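Local atomic coordinates of lactate dehydrogenase, adjacent gene encodes predicted malate dehydrogenase (Cryptosporidium parvum, PDB entry 4ND3), a protein that probably interconverts (S)-lactate and pyruvate, with NAD as the hydride carrier, as a member of the lactate/malate dehydrogenase superfamily. Residues Arg5-Ile10 with Val75-Ala80; Asn114-Cys119 with Lys141-Ala146. All coordinates share one frame; numbering follows the deposited sequence.

Contact 1: residues Arg5-Ile10 with Val75-Ala80; sequences RKIAVI and VVIITA. With NAD (nicotinamide-adenine-dinucleotide), chain C.
I7 to I10 pair in parallel with V75 to I78, residue for residue, as the two central strands of the six-stranded Rossmann sheet that carries NAD; the strand axes come within 4.7 Å at an angle of 18°. Five backbone hydrogen bonds make the ladder, and the donor alternates between strands. V75 N gives to K6 O at 3.3 Å, the longest of the five; A8 N to V75 O, I77 N to A8 O and I10 N to I77 O are each 2.8 Å. T79 N continues the ladder beyond the end of strand 75-78, meeting I10 O 23° out of its carbonyl plane.

The apolar contacts divide between the two faces. On one, I7 lies alongside V75, both pointing the same way, and its CG2 branch reaches on to the tip of I77, 3.8 Å from I77 CD1; with CG2 anti to the backbone N, this methyl extends toward the next pair on the same face, V9 and I77. Helix 234-248 covers I7 and V75 through L248. On the face of A8, V76, I10 and I78, I10 CG1 slants across to V76 CG1 at 3.8 Å, while V104 of helix 94-111 packs on I10 and I78.

At their C-terminal ends the strands open onto the cofactor, next to the glycine-rich turn that begins at G11. T79 OG1 is hydrogen-bonded to G11 O, which ties the two loops together. The A80 methyl meets the adenine, with A80 CB 3.5 Å from NAD N3A, and T79 O lies 3.1 Å from NAD C5D.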
loop_
_atom_site.group_PDB
_atom_site.type_symbol
_atom_site.label_atom_id
_atom_site.label_comp_id
_atom_site.label_asym_id
_atom_site.label_seq_id
_atom_site.Cartn_x
_atom_site.Cartn_y
_atom_site.Cartn_z
ATOM N N ARG A 5 -3.806 12.525 13.112
ATOM C CA ARG A 5 -5.177 12.052 13.260
ATOM C C ARG A 5 -5.229 11.110 14.452
ATOM O O ARG A 5 -4.261 10.407 14.731
ATOM C CB ARG A 5 -5.654 11.311 12.007
ATOM C CG ARG A 5 -5.554 12.095 10.707
ATOM C CD ARG A 5 -6.174 13.480 10.805
ATOM N NE ARG A 5 -6.357 14.081 9.483
ATOM C CZ ARG A 5 -6.687 15.354 9.259
ATOM N NH1 ARG A 5 -6.870 16.200 10.270
ATOM N NH2 ARG A 5 -6.828 15.788 8.011
ATOM N N LYS A 6 -6.359 11.092 15.144
ATOM C CA LYS A 6 -6.491 10.310 16.369
ATOM C C LYS A 6 -7.787 9.513 16.390
ATOM O O LYS A 6 -8.874 10.082 16.281
ATOM C CB LYS A 6 -6.426 11.243 17.580
ATOM C CG LYS A 6 -6.332 10.534 18.916
ATOM C CD LYS A 6 -6.185 11.538 20.054
ATOM C CE LYS A 6 -6.211 10.841 21.402
ATOM N NZ LYS A 6 -6.159 11.803 22.536
ATOM N N ILE A 7 -7.666 8.195 16.536
ATOM C CA ILE A 7 -8.825 7.328 16.675
ATOM C C ILE A 7 -8.840 6.710 18.061
ATOM O O ILE A 7 -7.856 6.110 18.484
ATOM C CB ILE A 7 -8.831 6.195 15.627
ATOM C CG1 ILE A 7 -8.877 6.791 14.214
ATOM C CG2 ILE A 7 -10.013 5.264 15.872
ATOM C CD1 ILE A 7 -8.687 5.778 13.105
ATOM N N ALA A 8 -9.965 6.858 18.755
ATOM C CA ALA A 8 -10.176 6.227 20.052
ATOM C C ALA A 8 -11.010 4.973 19.870
ATOM O O ALA A 8 -12.103 5.025 19.304
ATOM C CB ALA A 8 -10.872 7.182 21.004
ATOM N N VAL A 9 -10.485 3.846 20.339
ATOM C CA VAL A 9 -11.205 2.588 20.308
ATOM C C VAL A 9 -11.670 2.245 21.726
ATOM O O VAL A 9 -10.855 1.945 22.605
ATOM C CB VAL A 9 -10.323 1.457 19.748
ATOM C CG1 VAL A 9 -11.117 0.170 19.652
ATOM C CG2 VAL A 9 -9.765 1.845 18.384
ATOM N N ILE A 10 -12.983 2.299 21.941
ATOM C CA ILE A 10 -13.563 2.050 23.257
ATOM C C ILE A 10 -13.969 0.589 23.357
ATOM O O ILE A 10 -14.996 0.172 22.814
ATOM C CB ILE A 10 -14.782 2.948 23.537
ATOM C CG1 ILE A 10 -14.512 4.396 23.113
ATOM C CG2 ILE A 10 -15.162 2.869 25.013
ATOM C CD1 ILE A 10 -13.248 5.008 23.682
ATOM N N VAL A 75 -12.050 10.380 15.611
ATOM C CA VAL A 75 -13.012 9.301 15.449
ATOM C C VAL A 75 -13.053 8.470 16.718
ATOM O O VAL A 75 -12.014 8.179 17.309
ATOM C CB VAL A 75 -12.647 8.388 14.258
ATOM C CG1 VAL A 75 -13.670 7.273 14.091
ATOM C CG2 VAL A 75 -12.534 9.202 12.977
ATOM N N VAL A 76 -14.259 8.097 17.134
ATOM C CA VAL A 76 -14.447 7.201 18.262
ATOM C C VAL A 76 -15.161 5.962 17.754
ATOM O O VAL A 76 -16.245 6.065 17.180
ATOM C CB VAL A 76 -15.276 7.860 19.382
ATOM C CG1 VAL A 76 -15.581 6.859 20.492
ATOM C CG2 VAL A 76 -14.535 9.066 19.939
ATOM N N ILE A 77 -14.538 4.800 17.941
ATOM C CA ILE A 77 -15.135 3.531 17.557
ATOM C C ILE A 77 -15.485 2.746 18.821
ATOM O O ILE A 77 -14.600 2.413 19.612
ATOM C CB ILE A 77 -14.197 2.707 16.653
ATOM C CG1 ILE A 77 -13.721 3.548 15.464
ATOM C CG2 ILE A 77 -14.917 1.473 16.145
ATOM C CD1 ILE A 77 -12.709 2.854 14.573
ATOM N N ILE A 78 -16.773 2.450 18.998
ATOM C CA ILE A 78 -17.273 1.795 20.213
ATOM C C ILE A 78 -17.487 0.298 20.004
ATOM O O ILE A 78 -18.418 -0.111 19.308
ATOM C CB ILE A 78 -18.608 2.416 20.681
ATOM C CG1 ILE A 78 -18.482 3.935 20.806
ATOM C CG2 ILE A 78 -19.043 1.803 22.007
ATOM C CD1 ILE A 78 -19.798 4.643 21.043
ATOM N N THR A 79 -16.629 -0.513 20.620
ATOM C CA THR A 79 -16.754 -1.969 20.565
ATOM C C THR A 79 -17.157 -2.571 21.920
ATOM O O THR A 79 -17.345 -3.783 22.032
ATOM C CB THR A 79 -15.431 -2.622 20.114
ATOM O OG1 THR A 79 -14.536 -2.733 21.226
ATOM C CG2 THR A 79 -14.767 -1.809 19.011
ATOM N N ALA A 80 -17.304 -1.719 22.933
ATOM C CA ALA A 80 -17.504 -2.155 24.318
ATOM C C ALA A 80 -18.773 -2.976 24.480
ATOM O O ALA A 80 -19.832 -2.582 24.006
ATOM C CB ALA A 80 -17.542 -0.945 25.241
HETATM P PA NAD C . -15.044 -8.853 23.239
HETATM O O1A NAD C . -13.842 -9.525 22.642
HETATM O O2A NAD C . -15.768 -9.510 24.378
HETATM O O5B NAD C . -14.617 -7.379 23.668
HETATM C C5B NAD C . -15.482 -6.512 24.390
HETATM C C4B NAD C . -14.593 -5.612 25.234
HETATM O O4B NAD C . -15.373 -4.584 25.837
HETATM C C3B NAD C . -13.896 -6.359 26.370
HETATM O O3B NAD C . -12.475 -6.266 26.240
HETATM C C2B NAD C . -14.370 -5.670 27.637
HETATM O O2B NAD C . -13.365 -5.547 28.644
HETATM C C1B NAD C . -14.803 -4.311 27.118
HETATM N N9A NAD C . -15.755 -3.614 28.010
HETATM C C8A NAD C . -16.728 -4.161 28.767
HETATM N N7A NAD C . -17.392 -3.197 29.446
HETATM C C5A NAD C . -16.844 -2.016 29.131
HETATM C C6A NAD C . -17.073 -0.604 29.496
HETATM N N6A NAD C . -18.053 -0.257 30.367
HETATM N N1A NAD C . -16.269 0.320 28.924
HETATM C C2A NAD C . -15.289 -0.006 28.056
HETATM N N3A NAD C . -15.032 -1.271 27.685
HETATM C C4A NAD C . -15.764 -2.298 28.179
HETATM O O3 NAD C . -16.169 -8.506 22.121
HETATM P PN NAD C . -15.893 -8.395 20.532
HETATM O O1N NAD C . -15.774 -9.782 19.963
HETATM O O2N NAD C . -14.792 -7.405 20.261
HETATM O O5D NAD C . -17.273 -7.731 20.061
HETATM C C5D NAD C . -17.609 -6.429 20.523
HETATM C C4D NAD C . -19.061 -6.116 20.187
HETATM O O4D NAD C . -19.204 -5.997 18.766
HETATM C C3D NAD C . -20.032 -7.208 20.625
HETATM O O3D NAD C . -21.182 -6.596 21.206
HETATM C C2D NAD C . -20.402 -7.926 19.337
HETATM O O2D NAD C . -21.699 -8.534 19.362
HETATM C C1D NAD C . -20.331 -6.776 18.348
HETATM N N1N NAD C . -20.184 -7.120 16.931
HETATM C C2N NAD C . -20.808 -6.307 16.066
HETATM C C3N NAD C . -20.740 -6.509 14.693
HETATM C C7N NAD C . -21.451 -5.583 13.744
HETATM O O7N NAD C . -21.604 -5.946 12.588
HETATM N N7N NAD C . -21.901 -4.387 14.139
HETATM C C4N NAD C . -19.994 -7.583 14.220
HETATM C C5N NAD C . -19.345 -8.414 15.129
HETATM C C6N NAD C . -19.457 -8.160 16.493
#

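Contact 2: residues Asn114-Cys119 with Lys141-Ala146. With NAD (nicotinamide-adenine-dinucleotide), chain C.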
loop_
_atom_site.group_PDB
_atom_site.type_symbol
_atom_site.label_atom_id
_atom_site.label_comp_id
_atom_site.label_asym_id
_atom_site.label_seq_id
_atom_site.Cartn_x
_atom_site.Cartn_y
_atom_site.Cartn_z
ATOM N N ASN A 114 -16.872 16.565 19.496
ATOM C CA ASN A 114 -16.866 16.820 18.049
ATOM C C ASN A 114 -16.374 15.625 17.223
ATOM O O ASN A 114 -16.127 15.758 16.029
ATOM C CB ASN A 114 -16.009 18.042 17.732
ATOM C CG ASN A 114 -16.458 19.277 18.489
ATOM O OD1 ASN A 114 -17.632 19.645 18.452
ATOM N ND2 ASN A 114 -15.525 19.925 19.182
ATOM N N ALA A 115 -16.238 14.465 17.859
ATOM C CA ALA A 115 -15.769 13.267 17.173
ATOM C C ALA A 115 -16.856 12.645 16.300
ATOM O O ALA A 115 -18.050 12.773 16.578
ATOM C CB ALA A 115 -15.270 12.246 18.181
ATOM N N PHE A 116 -16.420 11.973 15.242
ATOM C CA PHE A 116 -17.286 11.108 14.449
ATOM C C PHE A 116 -17.351 9.765 15.165
ATOM O O PHE A 116 -16.326 9.107 15.339
ATOM C CB PHE A 116 -16.710 10.948 13.039
ATOM C CG PHE A 116 -17.562 10.126 12.113
ATOM C CD1 PHE A 116 -18.870 10.501 11.829
ATOM C CD2 PHE A 116 -17.049 8.992 11.497
ATOM C CE1 PHE A 116 -19.654 9.751 10.966
ATOM C CE2 PHE A 116 -17.826 8.236 10.633
ATOM C CZ PHE A 116 -19.129 8.618 10.364
ATOM N N VAL A 117 -18.543 9.374 15.603
ATOM C CA VAL A 117 -18.712 8.151 16.380
ATOM C C VAL A 117 -19.229 7.015 15.506
ATOM O O VAL A 117 -20.281 7.141 14.881
ATOM C CB VAL A 117 -19.679 8.361 17.562
ATOM C CG1 VAL A 117 -19.916 7.050 18.305
ATOM C CG2 VAL A 117 -19.138 9.431 18.503
ATOM N N ILE A 118 -18.484 5.911 15.482
ATOM C CA ILE A 118 -18.902 4.689 14.805
ATOM C C ILE A 118 -19.179 3.604 15.842
ATOM O O ILE A 118 -18.247 3.069 16.453
ATOM C CB ILE A 118 -17.822 4.176 13.828
ATOM C CG1 ILE A 118 -17.499 5.232 12.766
ATOM C CG2 ILE A 118 -18.279 2.885 13.167
ATOM C CD1 ILE A 118 -16.167 5.010 12.074
ATOM N N CYS A 119 -20.455 3.276 16.031
ATOM C CA CYS A 119 -20.842 2.221 16.952
ATOM C C CYS A 119 -20.741 0.842 16.293
ATOM O O CYS A 119 -21.113 0.671 15.133
ATOM C CB CYS A 119 -22.259 2.463 17.466
ATOM S SG CYS A 119 -22.707 1.412 18.865
ATOM N N LYS A 141 -23.107 12.794 12.959
ATOM C CA LYS A 141 -21.803 12.447 13.525
ATOM C C LYS A 141 -21.836 11.142 14.327
ATOM O O LYS A 141 -20.836 10.765 14.942
ATOM C CB LYS A 141 -21.296 13.589 14.418
ATOM C CG LYS A 141 -21.090 14.919 13.698
ATOM C CD LYS A 141 -19.967 14.876 12.666
ATOM C CE LYS A 141 -18.585 14.754 13.295
ATOM N NZ LYS A 141 -18.199 15.962 14.077
ATOM N N VAL A 142 -22.979 10.459 14.320
ATOM C CA VAL A 142 -23.127 9.174 14.997
ATOM C C VAL A 142 -23.758 8.163 14.047
ATOM O O VAL A 142 -24.847 8.398 13.529
ATOM C CB VAL A 142 -24.029 9.281 16.244
ATOM C CG1 VAL A 142 -24.179 7.918 16.909
ATOM C CG2 VAL A 142 -23.475 10.306 17.228
ATOM N N CYS A 143 -23.077 7.041 13.830
ATOM C CA CYS A 143 -23.595 5.979 12.971
ATOM C C CYS A 143 -23.131 4.617 13.473
ATOM O O CYS A 143 -22.355 4.534 14.421
ATOM C CB CYS A 143 -23.157 6.200 11.520
ATOM S SG CYS A 143 -21.378 6.042 11.237
ATOM N N GLY A 144 -23.620 3.555 12.843
ATOM C CA GLY A 144 -23.265 2.197 13.233
ATOM C C GLY A 144 -22.662 1.405 12.093
ATOM O O GLY A 144 -23.171 1.443 10.974
ATOM N N MET A 145 -21.579 0.682 12.374
ATOM C CA MET A 145 -21.020 -0.251 11.401
ATOM C C MET A 145 -21.878 -1.506 11.378
ATOM O O MET A 145 -22.051 -2.166 12.406
ATOM C CB MET A 145 -19.575 -0.628 11.750
ATOM C CG MET A 145 -18.869 -1.462 10.684
ATOM S SD MET A 145 -19.482 -3.147 10.489
ATOM C CE MET A 145 -18.897 -3.888 12.009
ATOM N N ALA A 146 -22.403 -1.836 10.199
ATOM C CA ALA A 146 -23.114 -3.094 10.001
ATOM C C ALA A 146 -23.230 -3.444 8.522
ATOM O O ALA A 146 -22.870 -4.545 8.111
ATOM C CB ALA A 146 -24.492 -3.032 10.633
HETATM P PA NAD C . -15.044 -8.853 23.239
HETATM O O1A NAD C . -13.842 -9.525 22.642
HETATM O O2A NAD C . -15.768 -9.510 24.378
HETATM O O5B NAD C . -14.617 -7.379 23.668
HETATM C C5B NAD C . -15.482 -6.512 24.390
HETATM C C4B NAD C . -14.593 -5.612 25.234
HETATM O O4B NAD C . -15.373 -4.584 25.837
HETATM C C3B NAD C . -13.896 -6.359 26.370
HETATM O O3B NAD C . -12.475 -6.266 26.240
HETATM C C2B NAD C . -14.370 -5.670 27.637
HETATM O O2B NAD C . -13.365 -5.547 28.644
HETATM C C1B NAD C . -14.803 -4.311 27.118
HETATM N N9A NAD C . -15.755 -3.614 28.010
HETATM C C8A NAD C . -16.728 -4.161 28.767
HETATM N N7A NAD C . -17.392 -3.197 29.446
HETATM C C5A NAD C . -16.844 -2.016 29.131
HETATM C C6A NAD C . -17.073 -0.604 29.496
HETATM N N6A NAD C . -18.053 -0.257 30.367
HETATM N N1A NAD C . -16.269 0.320 28.924
HETATM C C2A NAD C . -15.289 -0.006 28.056
HETATM N N3A NAD C . -15.032 -1.271 27.685
HETATM C C4A NAD C . -15.764 -2.298 28.179
HETATM O O3 NAD C . -16.169 -8.506 22.121
HETATM P PN NAD C . -15.893 -8.395 20.532
HETATM O O1N NAD C . -15.774 -9.782 19.963
HETATM O O2N NAD C . -14.792 -7.405 20.261
HETATM O O5D NAD C . -17.273 -7.731 20.061
HETATM C C5D NAD C . -17.609 -6.429 20.523
HETATM C C4D NAD C . -19.061 -6.116 20.187
HETATM O O4D NAD C . -19.204 -5.997 18.766
HETATM C C3D NAD C . -20.032 -7.208 20.625
HETATM O O3D NAD C . -21.182 -6.596 21.206
HETATM C C2D NAD C . -20.402 -7.926 19.337
HETATM O O2D NAD C . -21.699 -8.534 19.362
HETATM C C1D NAD C . -20.331 -6.776 18.348
HETATM N N1N NAD C . -20.184 -7.120 16.931
HETATM C C2N NAD C . -20.808 -6.307 16.066
HETATM C C3N NAD C . -20.740 -6.509 14.693
HETATM C C7N NAD C . -21.451 -5.583 13.744
HETATM O O7N NAD C . -21.604 -5.946 12.588
HETATM N N7N NAD C . -21.901 -4.387 14.139
HETATM C C4N NAD C . -19.994 -7.583 14.220
HETATM C C5N NAD C . -19.345 -8.414 15.129
HETATM C C6N NAD C . -19.457 -8.160 16.493
HETATM O O HOH W 1 -19.787 15.293 16.952
#
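F116 and C143 meet on one face of a parallel strand pair, the last two strands of the Rossmann sheet, joined by helix 124-135 in a beta-alpha-beta crossover. The C143 sulfur comes in obliquely at the far end of the ring: C143 SG is 4.5 Å from the F116 ring centroid and 51° off its normal, a sulfur-aromatic contact closest at F116 CZ (3.5 Å). Chi1 of 66° sets SG between the C143 backbone N and carbonyl carbon, pointing across to the neighbouring strand, where the end of the F116 ring lies. The ring also stacks with Y247 of helix 234-248.

K141 curls back to the loop leading into strand 116-119, its chain folded at three successive bonds. Its ammonium reaches N114 O at 2.9 Å from above the carbonyl plane, 55° out of it, and a water bonded to A115 O makes a weak second link to K141 NZ. On the opposite face, V117 and V142 pack together and share F131 of helix 124-135.

Four backbone bonds align the strands: V117 N to K141 O, C143 N to V117 O, C119 N to C143 O and M145 N to C119 O. The last holds M145 beside the nicotinamide. There I118 CG2 lies 4.0 Å from M145 CB, the two side chains slanting past each other, and the rest of M145 folds away toward the cofactor, placing M145 CE 3.4 Å from NAD O7N. The polar hold on the carboxamide comes from the backbone: NAD N7N donates to M145 O at 2.8 Å.

From the N terminus, strand 6-10 enters the middle of the sheet. The chain then makes strands 30-34 and 61-64, outward on one side, and returns at 75-80 beside its start, closing contact 1 over a loop of 64 residues. It continues through helix 94-111 to strand 116-119, on the other side of 75-78, and after helix 124-135 closes contact 2 at the sheet's edge, over 21 residues. The loops follow in series, neither nested nor crossed. Backbone bonds of V76 with F116 and I118 join the two pairs. Together they place NAD along the C-terminal ends of the strands.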